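PDB 4RNL: possible galactose mutarotase from Streptomyces platensis subsp. rosaceus, which probably interconverts the alpha and beta anomers of galactose or a related aldose. Local coordinates for residues 197-203 with 258-264. Sequence-based numbering, arbitrary orientation.
Sequences GHELRLA and VAELYDP
R201 and E260 face each other as a hydrogen-bonded pair of antiparallel strands, and their side chains run alongside one another on the same face of the sheet. They illustrate how cross-strand neighbours bring their side chains together, here with polar pairs on one face and apolar ones on the other. Extended through CG and CD, the arginine bends at chi3 (72°), which brings its guanidinium toward the neighbouring strand, where NE donates to E260 OE1 at 2.9 Å. The bond lies near the guanidinium plane but reaches OE1 from above the carboxylate plane, the two flat groups standing 89° apart in this salt bridge. A leucine in place of R201 would remove the guanidinium and would probably leave the E260 carboxylate without its cross-strand charge partner. On the same face, E199 lies beside Y262, its OE1 meeting the ring edge at CD2 (3.6 Å). The other face is apolar: L202 CD2 packs on A259 CB at 3.6 Å, and L279 and L281 of strand 278-282 cover this layer. H198 CB touches L261 CD1, while D263 CB sits over one face of the imidazole, 4.1 Å from its centroid, a CH-pi contact. A water joins H198 ND1 to D263 OD1, whereas H198 NE2 bonds to the backbone of L187 and D263 OD2 to S266. E199 with Y262, and R201 with E260, each exchange a reciprocal pair of backbone hydrogen bonds. Where strand 256-262 meets strand 268-274, V258 and A259 together oppose L272 in a classic beta bulge, within the large antiparallel sheet of the beta-sandwich fold characteristic of galactose mutarotases.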
loop_
_atom_site.group_PDB
_atom_site.type_symbol
_atom_site.label_atom_id
_atom_site.label_comp_id
_atom_site.label_asym_id
_atom_site.label_seq_id
_atom_site.Cartn_x
_atom_site.Cartn_y
_atom_site.Cartn_z
ATOM N N GLY A 197 18.702 6.073 4.645
ATOM C CA GLY A 197 19.355 7.273 4.152
ATOM C C GLY A 197 18.507 8.089 3.185
ATOM O O GLY A 197 18.874 9.224 2.847
ATOM N N HIS A 198 17.380 7.536 2.735
ATOM C CA HIS A 198 16.472 8.294 1.860
ATOM C C HIS A 198 15.951 9.535 2.573
ATOM O O HIS A 198 15.673 9.505 3.773
ATOM C CB HIS A 198 15.248 7.476 1.445
ATOM C CG HIS A 198 15.540 6.359 0.491
ATOM N ND1 HIS A 198 16.800 5.826 0.323
ATOM C CD2 HIS A 198 14.724 5.669 -0.338
ATOM C CE1 HIS A 198 16.747 4.854 -0.571
ATOM N NE2 HIS A 198 15.496 4.733 -0.982
ATOM N N GLU A 199 15.776 10.614 1.820
ATOM C CA GLU A 199 15.209 11.837 2.372
ATOM C C GLU A 199 13.711 11.842 2.116
ATOM O O GLU A 199 13.260 11.590 0.993
ATOM C CB GLU A 199 15.872 13.061 1.740
ATOM C CG GLU A 199 17.360 13.151 2.078
ATOM C CD GLU A 199 18.054 14.318 1.408
ATOM O OE1 GLU A 199 17.503 14.861 0.422
ATOM O OE2 GLU A 199 19.160 14.688 1.874
ATOM N N LEU A 200 12.942 12.105 3.168
ATOM C CA LEU A 200 11.487 12.109 3.073
ATOM C C LEU A 200 10.962 13.462 3.504
ATOM O O LEU A 200 11.403 14.002 4.518
ATOM C CB LEU A 200 10.891 11.029 3.988
ATOM C CG LEU A 200 9.359 10.965 4.051
ATOM C CD1 LEU A 200 8.789 10.652 2.677
ATOM C CD2 LEU A 200 8.899 9.937 5.066
ATOM N N ARG A 201 10.039 14.013 2.723
ATOM C CA ARG A 201 9.238 15.156 3.150
ATOM C C ARG A 201 7.772 14.743 3.146
ATOM O O ARG A 201 7.310 14.126 2.189
ATOM C CB ARG A 201 9.450 16.355 2.213
ATOM C CG ARG A 201 8.650 17.589 2.650
ATOM C CD ARG A 201 8.835 18.791 1.717
ATOM N NE ARG A 201 8.158 18.592 0.437
ATOM C CZ ARG A 201 6.843 18.708 0.250
ATOM N NH1 ARG A 201 6.042 19.023 1.261
ATOM N NH2 ARG A 201 6.323 18.501 -0.952
ATOM N N LEU A 202 7.038 15.071 4.213
ATOM C CA LEU A 202 5.606 14.770 4.271
ATOM C C LEU A 202 4.822 16.038 4.490
ATOM O O LEU A 202 5.205 16.884 5.303
ATOM C CB LEU A 202 5.273 13.794 5.409
ATOM C CG LEU A 202 5.930 12.419 5.408
ATOM C CD1 LEU A 202 5.599 11.692 6.712
ATOM C CD2 LEU A 202 5.475 11.606 4.192
ATOM N N ALA A 203 3.713 16.175 3.777
ATOM C CA ALA A 203 2.827 17.306 4.017
ATOM C C ALA A 203 1.889 16.947 5.160
ATOM O O ALA A 203 0.684 16.789 4.962
ATOM C CB ALA A 203 2.048 17.655 2.760
ATOM N N VAL A 258 1.653 14.504 -1.368
ATOM C CA VAL A 258 1.695 14.518 0.100
ATOM C C VAL A 258 3.028 14.007 0.624
ATOM O O VAL A 258 3.343 14.167 1.810
ATOM C CB VAL A 258 0.577 13.660 0.721
ATOM C CG1 VAL A 258 -0.806 14.236 0.370
ATOM C CG2 VAL A 258 0.709 12.205 0.261
ATOM N N ALA A 259 3.817 13.393 -0.253
ATOM C CA ALA A 259 5.104 12.854 0.167
ATOM C C ALA A 259 6.102 12.948 -0.961
ATOM O O ALA A 259 5.763 12.704 -2.122
ATOM C CB ALA A 259 4.957 11.409 0.619
ATOM N N GLU A 260 7.338 13.295 -0.616
ATOM C CA GLU A 260 8.439 13.275 -1.581
ATOM C C GLU A 260 9.579 12.494 -0.975
ATOM O O GLU A 260 10.081 12.853 0.092
ATOM C CB GLU A 260 8.893 14.704 -1.915
ATOM C CG GLU A 260 7.845 15.499 -2.707
ATOM C CD GLU A 260 8.209 16.963 -2.859
ATOM O OE1 GLU A 260 9.080 17.442 -2.103
ATOM O OE2 GLU A 260 7.626 17.636 -3.737
ATOM N N LEU A 261 9.975 11.420 -1.653
ATOM C CA LEU A 261 11.045 10.557 -1.178
ATOM C C LEU A 261 12.187 10.651 -2.188
ATOM O O LEU A 261 11.949 10.731 -3.408
ATOM C CB LEU A 261 10.523 9.119 -1.104
ATOM C CG LEU A 261 11.421 8.006 -0.567
ATOM C CD1 LEU A 261 11.736 8.169 0.919
ATOM C CD2 LEU A 261 10.724 6.670 -0.820
ATOM N N TYR A 262 13.419 10.665 -1.693
ATOM C CA TYR A 262 14.566 10.878 -2.567
ATOM C C TYR A 262 15.787 10.102 -2.105
ATOM O O TYR A 262 16.115 10.096 -0.915
ATOM C CB TYR A 262 14.891 12.379 -2.639
ATOM C CG TYR A 262 16.154 12.709 -3.410
ATOM C CD1 TYR A 262 16.255 12.428 -4.767
ATOM C CD2 TYR A 262 17.230 13.327 -2.788
ATOM C CE1 TYR A 262 17.409 12.732 -5.482
ATOM C CE2 TYR A 262 18.390 13.638 -3.496
ATOM C CZ TYR A 262 18.471 13.335 -4.845
ATOM O OH TYR A 262 19.625 13.639 -5.559
ATOM N N ASP A 263 16.465 9.445 -3.048
ATOM C CA ASP A 263 17.757 8.812 -2.761
ATOM C C ASP A 263 18.901 9.606 -3.377
ATOM O O ASP A 263 19.068 9.601 -4.599
ATOM C CB ASP A 263 17.806 7.382 -3.322
ATOM C CG ASP A 263 19.197 6.769 -3.231
ATOM O OD1 ASP A 263 19.894 7.028 -2.221
ATOM O OD2 ASP A 263 19.611 6.039 -4.173
ATOM N N PRO A 264 19.706 10.277 -2.540
ATOM C CA PRO A 264 20.815 11.078 -3.076
ATOM C C PRO A 264 21.810 10.283 -3.915
ATOM O O PRO A 264 22.460 10.860 -4.791
ATOM C CB PRO A 264 21.511 11.589 -1.810
ATOM C CG PRO A 264 20.400 11.667 -0.790
ATOM C CD PRO A 264 19.517 10.486 -1.089
HETATM O O HOH W 1 19.681 6.726 0.297
#